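Local structure of phosphoserine aminotransferase (Bacillus alcalophilus, 1W23) at residues A[41-46]-A[235-241]; A[138-142]-A[164-168]; A[151-155]-A[329-334]. The protein catalyses the reversible, pyridoxal 5'-phosphate-dependent conversion of 3-phosphohydroxypyruvate to phosphoserine with glutamate as amino donor, the second step of serine biosynthesis from 3-phosphoglycerate, as a homodimer. All coordinates share one frame. Residue numbers count along the deposited sequence, not the author numbering.

Interaction 1. Residues A[41-46]-A[235-241]; sequences HRSQSY and LYNTPPT. With PLP (pyridoxal-5'-phosphate), chain R.
At the dimer interface of this class-V, PLP-dependent aminotransferase, residues 235-241 carry the phosphate-binding residues that one subunit lends to the cofactor site of the other, and residues 41-46 pack against them. The 41-46 segment runs from a loop into helix 44-61; Ser-43, chi1 in p, is the N-cap, its OG accepting from Tyr-46 N at 3.1 Å. The 235-241 segment is irregular until helix 241-256 begins, and the nearest CA atoms are those of His-41 and Thr-238, 6.9 Å apart.

Leu-235 points toward 41-46: its CD2 lies 4.3 Å from Tyr-46 CE2, at the ring edge, and its CB lies over one face of the Arg-42 guanidinium. Arg-42, which probably binds L-glutamate as in related enzymes, has NH2 3.2 Å from Leu-235 O, at an angle too poor for a hydrogen bond. Asn-237 points away and gives ND2 to PLP O2P (3.0 Å). Thr-238 donates to PLP O1P from N (2.9 Å) and OG1 (2.7 Å), while its CG2 sits over a face of the His-41 ring, set there by chi1 p. Pro-239 CD reaches His-41 CG at 3.6 Å, and Pro-239 O accepts from Ser-201 OG of the second subunit. Pro-240, the helix N-cap, centres an inverse gamma turn. Thr-241 CG2 makes a CH-pi contact 3.8 Å from the Tyr-46 ring centroid, 17° off its normal; chi1 t brings this ring to Thr-241 and Leu-235, and Tyr-46 OH is hydrogen-bonded to His-50 ND1. Water 1 joins the segments, 2.9 Å from His-41 NE2 and donating to Leu-235 O at 3.2 Å.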
loop_
_atom_site.group_PDB
_atom_site.type_symbol
_atom_site.label_atom_id
_atom_site.label_comp_id
_atom_site.label_asym_id
_atom_site.label_seq_id
_atom_site.Cartn_x
_atom_site.Cartn_y
_atom_site.Cartn_z
ATOM N N HIS A 41 -12.408 -7.750 -1.329
ATOM C CA HIS A 41 -11.850 -7.606 -2.673
ATOM C C HIS A 41 -12.383 -8.660 -3.635
ATOM O O HIS A 41 -12.111 -8.543 -4.842
ATOM C CB HIS A 41 -10.307 -7.614 -2.594
ATOM C CG HIS A 41 -9.701 -8.807 -1.960
ATOM N ND1 HIS A 41 -9.957 -9.032 -0.596
ATOM C CD2 HIS A 41 -8.885 -9.785 -2.440
ATOM C CE1 HIS A 41 -9.337 -10.136 -0.272
ATOM N NE2 HIS A 41 -8.649 -10.598 -1.380
ATOM N N ARG A 42 -13.166 -9.614 -3.148
ATOM C CA ARG A 42 -13.837 -10.581 -3.999
ATOM C C ARG A 42 -15.326 -10.305 -4.124
ATOM O O ARG A 42 -16.071 -11.138 -4.673
ATOM C CB ARG A 42 -13.635 -11.969 -3.406
ATOM C CG ARG A 42 -12.198 -12.347 -3.430
ATOM C CD ARG A 42 -11.585 -12.378 -4.826
ATOM N NE ARG A 42 -10.248 -12.960 -4.596
ATOM C CZ ARG A 42 -9.448 -13.273 -5.598
ATOM N NH1 ARG A 42 -9.888 -13.061 -6.838
ATOM N NH2 ARG A 42 -8.264 -13.774 -5.260
ATOM N N SER A 43 -15.787 -9.167 -3.618
ATOM C CA SER A 43 -17.146 -8.741 -3.864
ATOM C C SER A 43 -17.371 -8.286 -5.313
ATOM O O SER A 43 -16.459 -7.780 -5.946
ATOM C CB SER A 43 -17.553 -7.573 -2.926
ATOM O OG SER A 43 -16.854 -6.389 -3.203
ATOM N N GLN A 44 -18.574 -8.450 -5.798
ATOM C CA GLN A 44 -18.903 -7.899 -7.124
ATOM C C GLN A 44 -18.603 -6.396 -7.163
ATOM O O GLN A 44 -18.101 -5.923 -8.183
ATOM C CB GLN A 44 -20.391 -8.113 -7.458
ATOM C CG GLN A 44 -20.723 -7.627 -8.837
ATOM C CD GLN A 44 -21.833 -8.485 -9.423
ATOM O OE1 GLN A 44 -21.994 -9.665 -9.081
ATOM N NE2 GLN A 44 -22.549 -7.773 -10.299
ATOM N N SER A 45 -18.932 -5.654 -6.104
ATOM C CA SER A 45 -18.758 -4.212 -6.173
ATOM C C SER A 45 -17.272 -3.832 -6.333
ATOM O O SER A 45 -16.984 -2.934 -7.147
ATOM C CB SER A 45 -19.326 -3.569 -4.920
ATOM O OG SER A 45 -20.779 -3.587 -4.896
ATOM N N TYR A 46 -16.408 -4.509 -5.565
ATOM C CA TYR A 46 -14.973 -4.194 -5.656
ATOM C C TYR A 46 -14.432 -4.712 -7.001
ATOM O O TYR A 46 -13.641 -4.044 -7.665
ATOM C CB TYR A 46 -14.131 -4.654 -4.414
ATOM C CG TYR A 46 -12.714 -4.259 -4.789
ATOM C CD1 TYR A 46 -12.310 -2.933 -4.674
ATOM C CD2 TYR A 46 -11.767 -5.189 -5.283
ATOM C CE1 TYR A 46 -11.000 -2.560 -5.026
ATOM C CE2 TYR A 46 -10.496 -4.802 -5.641
ATOM C CZ TYR A 46 -10.125 -3.482 -5.504
ATOM O OH TYR A 46 -8.841 -3.069 -5.862
ATOM N N LEU A 235 -4.651 -9.837 -7.409
ATOM C CA LEU A 235 -5.448 -10.227 -6.258
ATOM C C LEU A 235 -4.857 -11.416 -5.524
ATOM O O LEU A 235 -5.552 -12.183 -4.865
ATOM C CB LEU A 235 -6.906 -10.528 -6.702
ATOM C CG LEU A 235 -7.586 -9.295 -7.346
ATOM C CD1 LEU A 235 -8.811 -9.778 -8.139
ATOM C CD2 LEU A 235 -7.940 -8.215 -6.360
ATOM N N TYR A 236 -3.537 -11.597 -5.623
ATOM C CA TYR A 236 -2.875 -12.687 -4.928
ATOM C C TYR A 236 -3.084 -12.561 -3.419
ATOM O O TYR A 236 -3.417 -13.522 -2.727
ATOM C CB TYR A 236 -1.369 -12.721 -5.265
ATOM C CG TYR A 236 -0.702 -13.777 -4.402
ATOM C CD1 TYR A 236 -0.857 -15.161 -4.702
ATOM C CD2 TYR A 236 0.057 -13.449 -3.307
ATOM C CE1 TYR A 236 -0.236 -16.095 -3.897
ATOM C CE2 TYR A 236 0.656 -14.409 -2.473
ATOM C CZ TYR A 236 0.502 -15.730 -2.778
ATOM O OH TYR A 236 1.063 -16.732 -2.028
ATOM N N ASN A 237 -2.841 -11.375 -2.899
ATOM C CA ASN A 237 -3.149 -11.039 -1.516
ATOM C C ASN A 237 -4.074 -9.832 -1.525
ATOM O O ASN A 237 -4.560 -9.385 -2.571
ATOM C CB ASN A 237 -1.905 -10.846 -0.631
ATOM C CG ASN A 237 -1.135 -9.574 -0.905
ATOM O OD1 ASN A 237 -1.083 -9.114 -2.041
ATOM N ND2 ASN A 237 -0.515 -9.025 0.139
ATOM N N THR A 238 -4.344 -9.269 -0.351
ATOM C CA THR A 238 -5.364 -8.216 -0.275
ATOM C C THR A 238 -4.852 -6.964 -0.936
ATOM O O THR A 238 -3.827 -6.426 -0.505
ATOM C CB THR A 238 -5.734 -7.938 1.175
ATOM O OG1 THR A 238 -6.042 -9.149 1.870
ATOM C CG2 THR A 238 -6.964 -7.036 1.209
ATOM N N PRO A 239 -5.522 -6.419 -1.951
ATOM C CA PRO A 239 -5.020 -5.200 -2.623
ATOM C C PRO A 239 -5.327 -3.956 -1.797
ATOM O O PRO A 239 -6.156 -4.006 -0.890
ATOM C CB PRO A 239 -5.771 -5.201 -3.929
ATOM C CG PRO A 239 -7.066 -5.906 -3.618
ATOM C CD PRO A 239 -6.743 -6.937 -2.585
ATOM N N PRO A 240 -4.708 -2.851 -2.158
ATOM C CA PRO A 240 -5.005 -1.530 -1.561
ATOM C C PRO A 240 -6.307 -1.002 -2.198
ATOM O O PRO A 240 -6.291 -0.237 -3.162
ATOM C CB PRO A 240 -3.764 -0.716 -1.891
ATOM C CG PRO A 240 -3.306 -1.276 -3.211
ATOM C CD PRO A 240 -3.581 -2.755 -3.109
ATOM N N THR A 241 -7.438 -1.459 -1.671
ATOM C CA THR A 241 -8.712 -1.291 -2.377
ATOM C C THR A 241 -9.118 0.179 -2.492
ATOM O O THR A 241 -9.586 0.590 -3.548
ATOM C CB THR A 241 -9.839 -2.089 -1.691
ATOM O OG1 THR A 241 -9.874 -1.730 -0.307
ATOM C CG2 THR A 241 -9.666 -3.584 -1.828
HETATM N N1 PLP R . -2.149 -13.731 7.936
HETATM C C2 PLP R . -3.397 -13.812 8.519
HETATM C C2A PLP R . -3.454 -14.432 9.890
HETATM C C3 PLP R . -4.512 -13.337 7.822
HETATM O O3 PLP R . -5.683 -13.403 8.398
HETATM C C4 PLP R . -4.310 -12.719 6.577
HETATM C C4A PLP R . -5.502 -12.085 5.810
HETATM C C5 PLP R . -3.045 -12.699 6.001
HETATM C C6 PLP R . -1.965 -13.199 6.695
HETATM C C5A PLP R . -2.719 -12.203 4.546
HETATM O O4P PLP R . -2.763 -10.691 4.640
HETATM P P PLP R . -2.509 -9.857 3.272
HETATM O O1P PLP R . -3.639 -10.204 2.341
HETATM O O2P PLP R . -1.186 -10.305 2.731
HETATM O O3P PLP R . -2.515 -8.449 3.769
HETATM O O HOH W 1 -6.700 -12.729 -1.932
#

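Interaction 2. Residues A[138-142]-A[164-168]; sequences LNEND and INHAP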
loop_
_atom_site.group_PDB
_atom_site.type_symbol
_atom_site.label_atom_id
_atom_site.label_comp_id
_atom_site.label_asym_id
_atom_site.label_seq_id
_atom_site.Cartn_x
_atom_site.Cartn_y
_atom_site.Cartn_z
ATOM N N LEU A 138 25.056 0.349 -25.548
ATOM C CA LEU A 138 24.248 -0.843 -25.397
ATOM C C LEU A 138 25.121 -2.084 -25.408
ATOM O O LEU A 138 26.220 -2.089 -26.031
ATOM C CB LEU A 138 23.190 -0.896 -26.487
ATOM C CG LEU A 138 22.289 0.328 -26.642
ATOM C CD1 LEU A 138 21.325 0.122 -27.807
ATOM C CD2 LEU A 138 21.605 0.651 -25.303
ATOM N N ASN A 139 24.639 -3.157 -24.765
ATOM C CA ASN A 139 25.400 -4.399 -24.681
ATOM C C ASN A 139 24.545 -5.515 -25.235
ATOM O O ASN A 139 23.321 -5.544 -24.979
ATOM C CB ASN A 139 25.775 -4.759 -23.220
ATOM C CG ASN A 139 26.496 -3.615 -22.549
ATOM O OD1 ASN A 139 27.660 -3.329 -22.867
ATOM N ND2 ASN A 139 25.822 -2.911 -21.651
ATOM N N GLU A 140 25.156 -6.452 -25.967
ATOM C CA GLU A 140 24.400 -7.588 -26.525
ATOM C C GLU A 140 23.675 -8.412 -25.423
ATOM O O GLU A 140 22.615 -8.989 -25.707
ATOM C CB GLU A 140 25.353 -8.446 -27.326
ATOM C CG GLU A 140 26.542 -9.183 -26.588
ATOM C CD GLU A 140 27.210 -10.134 -27.604
ATOM O OE1 GLU A 140 28.268 -9.945 -28.329
ATOM O OE2 GLU A 140 26.567 -11.259 -27.655
ATOM N N ASN A 141 24.280 -8.448 -24.245
ATOM C CA ASN A 141 23.715 -9.227 -23.150
ATOM C C ASN A 141 22.970 -8.343 -22.163
ATOM O O ASN A 141 22.788 -8.741 -20.987
ATOM C CB ASN A 141 24.803 -10.061 -22.463
ATOM C CG ASN A 141 25.930 -9.243 -21.845
ATOM O OD1 ASN A 141 26.388 -8.268 -22.477
ATOM N ND2 ASN A 141 26.435 -9.613 -20.676
ATOM N N ASP A 142 22.517 -7.151 -22.559
ATOM C CA ASP A 142 21.593 -6.389 -21.718
ATOM C C ASP A 142 20.349 -7.207 -21.421
ATOM O O ASP A 142 19.684 -7.749 -22.320
ATOM C CB ASP A 142 21.178 -5.076 -22.382
ATOM C CG ASP A 142 22.239 -4.011 -22.394
ATOM O OD1 ASP A 142 23.189 -4.035 -21.566
ATOM O OD2 ASP A 142 22.111 -3.075 -23.237
ATOM N N ILE A 164 14.479 0.637 -29.227
ATOM C CA ILE A 164 15.361 -0.368 -28.605
ATOM C C ILE A 164 14.884 -1.713 -29.102
ATOM O O ILE A 164 13.667 -1.936 -28.946
ATOM C CB ILE A 164 15.299 -0.171 -27.065
ATOM C CG1 ILE A 164 15.748 1.286 -26.744
ATOM C CG2 ILE A 164 16.041 -1.060 -26.121
ATOM C CD1 ILE A 164 17.162 1.574 -27.190
ATOM N N ASN A 165 15.693 -2.544 -29.701
ATOM C CA ASN A 165 15.360 -3.813 -30.295
ATOM C C ASN A 165 16.069 -5.002 -29.660
ATOM O O ASN A 165 15.680 -6.172 -29.880
ATOM C CB ASN A 165 15.660 -3.743 -31.841
ATOM C CG ASN A 165 15.092 -2.529 -32.562
ATOM O OD1 ASN A 165 13.866 -2.301 -32.666
ATOM N ND2 ASN A 165 15.907 -1.636 -33.176
ATOM N N HIS A 166 17.147 -4.774 -28.910
ATOM C CA HIS A 166 18.069 -5.808 -28.477
ATOM C C HIS A 166 17.716 -6.358 -27.078
ATOM O O HIS A 166 18.230 -7.387 -26.709
ATOM C CB HIS A 166 19.520 -5.334 -28.459
ATOM C CG HIS A 166 19.799 -4.402 -27.313
ATOM N ND1 HIS A 166 19.191 -3.171 -27.136
ATOM C CD2 HIS A 166 20.603 -4.545 -26.251
ATOM C CE1 HIS A 166 19.640 -2.605 -26.012
ATOM N NE2 HIS A 166 20.490 -3.407 -25.441
ATOM N N ALA A 167 16.852 -5.638 -26.372
ATOM C CA ALA A 167 16.450 -5.901 -24.989
ATOM C C ALA A 167 15.200 -5.071 -24.724
ATOM O O ALA A 167 14.984 -4.072 -25.439
ATOM C CB ALA A 167 17.585 -5.463 -24.062
ATOM N N PRO A 168 14.373 -5.384 -23.755
ATOM C CA PRO A 168 13.235 -4.544 -23.473
ATOM C C PRO A 168 13.601 -3.210 -22.870
ATOM O O PRO A 168 14.487 -3.104 -22.035
ATOM C CB PRO A 168 12.477 -5.412 -22.434
ATOM C CG PRO A 168 13.496 -6.300 -21.806
ATOM C CD PRO A 168 14.439 -6.644 -22.949
HETATM O O HOH W 2 20.677 -8.376 -27.756
#
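Residues 139-142 form a type I beta turn, closed by Asp-142 N donating to Asn-139 O at 3.0 Å, and the nearest CA atoms between it and the irregular segment 164-168 are those of Asp-142 and Ala-167, 6.1 Å apart. The Asp-142 carboxylate also ties the turn together: OD2 accepts from Asn-139 N (3.0 Å) and OD1 from Asn-139 ND2 (2.9 Å). Across the gap, His-166 NE2 donates to Asp-142 OD2 at 2.8 Å with a nearly straight angle of 168°, a His-carboxylate hydrogen bond; OD2 is hydrogen-bonded to Asn-95 ND2 as well. In the seven-stranded mixed sheet of the aminotransferase fold, the contact joins the turn leading into strand 142-148 to the loop leading into its parallel neighbour 169-172, far from the cofactor. Leu-138 CD1 packs 3.7 Å from His-166 CE1 and 4.5 Å from Ile-164 CD1, while Ala-167 CB lies 4.0 Å from Asp-142 CB. Water 2 donates to Glu-140 O (2.9 Å) and to His-166 O (2.8 Å).

Interaction 3. Residues A[151-155]-A[329-334]; sequences NTIYG and SVGGCR. With PLP (pyridoxal-5'-phosphate), chain J.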
loop_
_atom_site.group_PDB
_atom_site.type_symbol
_atom_site.label_atom_id
_atom_site.label_comp_id
_atom_site.label_asym_id
_atom_site.label_seq_id
_atom_site.Cartn_x
_atom_site.Cartn_y
_atom_site.Cartn_z
ATOM N N ASN A 151 12.280 13.285 -14.659
ATOM C CA ASN A 151 13.241 13.316 -13.561
ATOM C C ASN A 151 12.766 14.352 -12.553
ATOM O O ASN A 151 13.037 15.558 -12.644
ATOM C CB ASN A 151 14.631 13.641 -14.095
ATOM C CG ASN A 151 14.973 12.614 -15.169
ATOM O OD1 ASN A 151 15.299 11.474 -14.836
ATOM N ND2 ASN A 151 14.899 13.006 -16.421
ATOM N N THR A 152 11.967 13.855 -11.595
ATOM C CA THR A 152 11.113 14.695 -10.741
ATOM C C THR A 152 11.900 15.751 -9.984
ATOM O O THR A 152 11.375 16.848 -9.714
ATOM C CB THR A 152 10.378 13.760 -9.723
ATOM O OG1 THR A 152 10.068 12.538 -10.415
ATOM C CG2 THR A 152 9.106 14.401 -9.181
ATOM N N ILE A 153 13.116 15.397 -9.535
ATOM C CA ILE A 153 13.929 16.316 -8.732
ATOM C C ILE A 153 14.586 17.402 -9.531
ATOM O O ILE A 153 14.773 18.545 -9.066
ATOM C CB ILE A 153 14.946 15.505 -7.886
ATOM C CG1 ILE A 153 14.179 14.766 -6.775
ATOM C CG2 ILE A 153 16.067 16.378 -7.342
ATOM C CD1 ILE A 153 14.909 13.635 -6.086
ATOM N N TYR A 154 14.978 17.067 -10.763
ATOM C CA TYR A 154 15.747 17.964 -11.653
ATOM C C TYR A 154 14.885 18.710 -12.648
ATOM O O TYR A 154 15.357 19.698 -13.240
ATOM C CB TYR A 154 16.864 17.159 -12.359
ATOM C CG TYR A 154 17.958 16.850 -11.342
ATOM C CD1 TYR A 154 17.994 15.659 -10.670
ATOM C CD2 TYR A 154 18.898 17.794 -11.040
ATOM C CE1 TYR A 154 18.983 15.406 -9.712
ATOM C CE2 TYR A 154 19.893 17.543 -10.097
ATOM C CZ TYR A 154 19.922 16.337 -9.451
ATOM O OH TYR A 154 20.906 16.082 -8.488
ATOM N N GLY A 155 13.641 18.325 -12.872
ATOM C CA GLY A 155 12.756 19.074 -13.776
ATOM C C GLY A 155 13.062 18.882 -15.243
ATOM O O GLY A 155 12.827 19.807 -16.045
ATOM N N SER A 329 17.710 17.534 -1.598
ATOM C CA SER A 329 19.008 17.203 -2.169
ATOM C C SER A 329 19.558 18.284 -3.099
ATOM O O SER A 329 20.760 18.302 -3.386
ATOM C CB SER A 329 18.979 15.883 -2.973
ATOM O OG SER A 329 18.123 15.993 -4.101
ATOM N N VAL A 330 18.717 19.160 -3.631
ATOM C CA VAL A 330 19.135 20.169 -4.579
ATOM C C VAL A 330 18.762 21.622 -4.231
ATOM O O VAL A 330 19.304 22.566 -4.782
ATOM C CB VAL A 330 18.607 19.913 -6.017
ATOM C CG1 VAL A 330 19.150 18.595 -6.564
ATOM C CG2 VAL A 330 17.096 19.940 -6.092
ATOM N N GLY A 331 17.842 21.841 -3.303
ATOM C CA GLY A 331 17.527 23.226 -3.017
ATOM C C GLY A 331 16.736 23.877 -4.141
ATOM O O GLY A 331 16.090 23.280 -4.968
ATOM N N GLY A 332 16.780 25.238 -4.136
ATOM C CA GLY A 332 16.000 26.049 -5.018
ATOM C C GLY A 332 14.507 25.821 -4.857
ATOM O O GLY A 332 14.004 25.581 -3.749
ATOM N N CYS A 333 13.781 25.934 -5.977
ATOM C CA CYS A 333 12.339 25.924 -6.014
ATOM C C CYS A 333 11.867 24.844 -6.994
ATOM O O CYS A 333 12.565 24.563 -7.992
ATOM C CB CYS A 333 11.778 27.274 -6.479
ATOM S SG CYS A 333 12.437 28.671 -5.529
ATOM N N ARG A 334 10.706 24.286 -6.764
ATOM C CA ARG A 334 10.133 23.287 -7.666
ATOM C C ARG A 334 8.630 23.466 -7.649
ATOM O O ARG A 334 7.988 23.261 -6.637
ATOM C CB ARG A 334 10.489 21.864 -7.244
ATOM C CG ARG A 334 9.873 20.809 -8.152
ATOM C CD ARG A 334 10.403 19.410 -7.873
ATOM N NE ARG A 334 10.207 19.014 -6.474
ATOM C CZ ARG A 334 10.444 17.785 -6.032
ATOM N NH1 ARG A 334 10.860 16.833 -6.842
ATOM N NH2 ARG A 334 10.259 17.536 -4.710
HETATM N N1 PLP J . 10.594 7.495 -9.223
HETATM C C2 PLP J . 10.201 8.793 -9.498
HETATM C C2A PLP J . 10.473 9.297 -10.867
HETATM C C3 PLP J . 9.575 9.545 -8.516
HETATM O O3 PLP J . 9.180 10.769 -8.785
HETATM C C4 PLP J . 9.358 8.978 -7.207
HETATM C C4A PLP J . 8.623 9.775 -6.190
HETATM C C5 PLP J . 9.762 7.652 -6.979
HETATM C C6 PLP J . 10.395 6.951 -7.992
HETATM C C5A PLP J . 9.608 6.978 -5.646
HETATM O O4P PLP J . 8.210 6.528 -5.505
HETATM P P PLP J . 7.742 5.830 -4.106
HETATM O O1P PLP J . 7.924 6.858 -3.032
HETATM O O2P PLP J . 8.634 4.615 -3.899
HETATM O O3P PLP J . 6.306 5.450 -4.433
HETATM O O HOH W 3 19.515 14.728 -6.158
#
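The cofactor pocket meets the three-stranded antiparallel sheet here. Thr-152 OG1 is hydrogen-bonded to the PLP hydroxyl O3 at 2.6 Å, with either oxygen a possible donor, and the carbonyl of the same residue accepts from Arg-334. From the start of strand 333-336, that arginine extends through t chi1 and chi2 and then bends at chi3 (p), which brings NH1 to Thr-152 O at 2.9 Å and 163°, at the guanidinium edge, near its plane. NH1 is also 3.6 Å from Ile-153 CA.

Residues 152-154 have helical backbone angles without regular helical bonding, and Gly-155 N returns to Asn-151 O at 2.8 Å. Nearer the surface, apolar packing is joined by a water bridge: Val-330 CG1 touches Ile-153 CG2 (3.9 Å) and Tyr-154 CZ (3.7 Å), and water 3 links Tyr-154 OH (3.0 Å) to Ser-329 OG (2.8 Å), the latter also hydrogen-bonded to His-327 ND1. Beyond Val-330, positive phi favours glycine at Gly-331 and Gly-332, and at Gly-331 a CB would also be jammed against the preceding carbonyl O. Ile-153 packs beside Trp-102, another residue of the PLP pocket, and through Thr-152 the 151-155 loop contributes to that pocket of a class-V aminotransferase.

How the interactions relate
Interactions 1 and 3 lie on opposite sides of the chain's centre, their centres 37 Å apart, yet both belong to cofactor sites. The PLP near interaction 3 is held by its own subunit through Thr-152, whereas the molecule touched by 235-241 is the second subunit's, where that subunit's Thr-152 bonds it. Dimer symmetry therefore gives each PLP both elements: Thr-152 from one chain, Asn-237 and Thr-238 from the other. Interaction 2 touches neither of the other two contacts, its nearest atoms lying about 23 Å from interaction 1 and about 16 Å from interaction 3. In sequence it is nested within the loop closed by interaction 1, while interaction 3 crosses both.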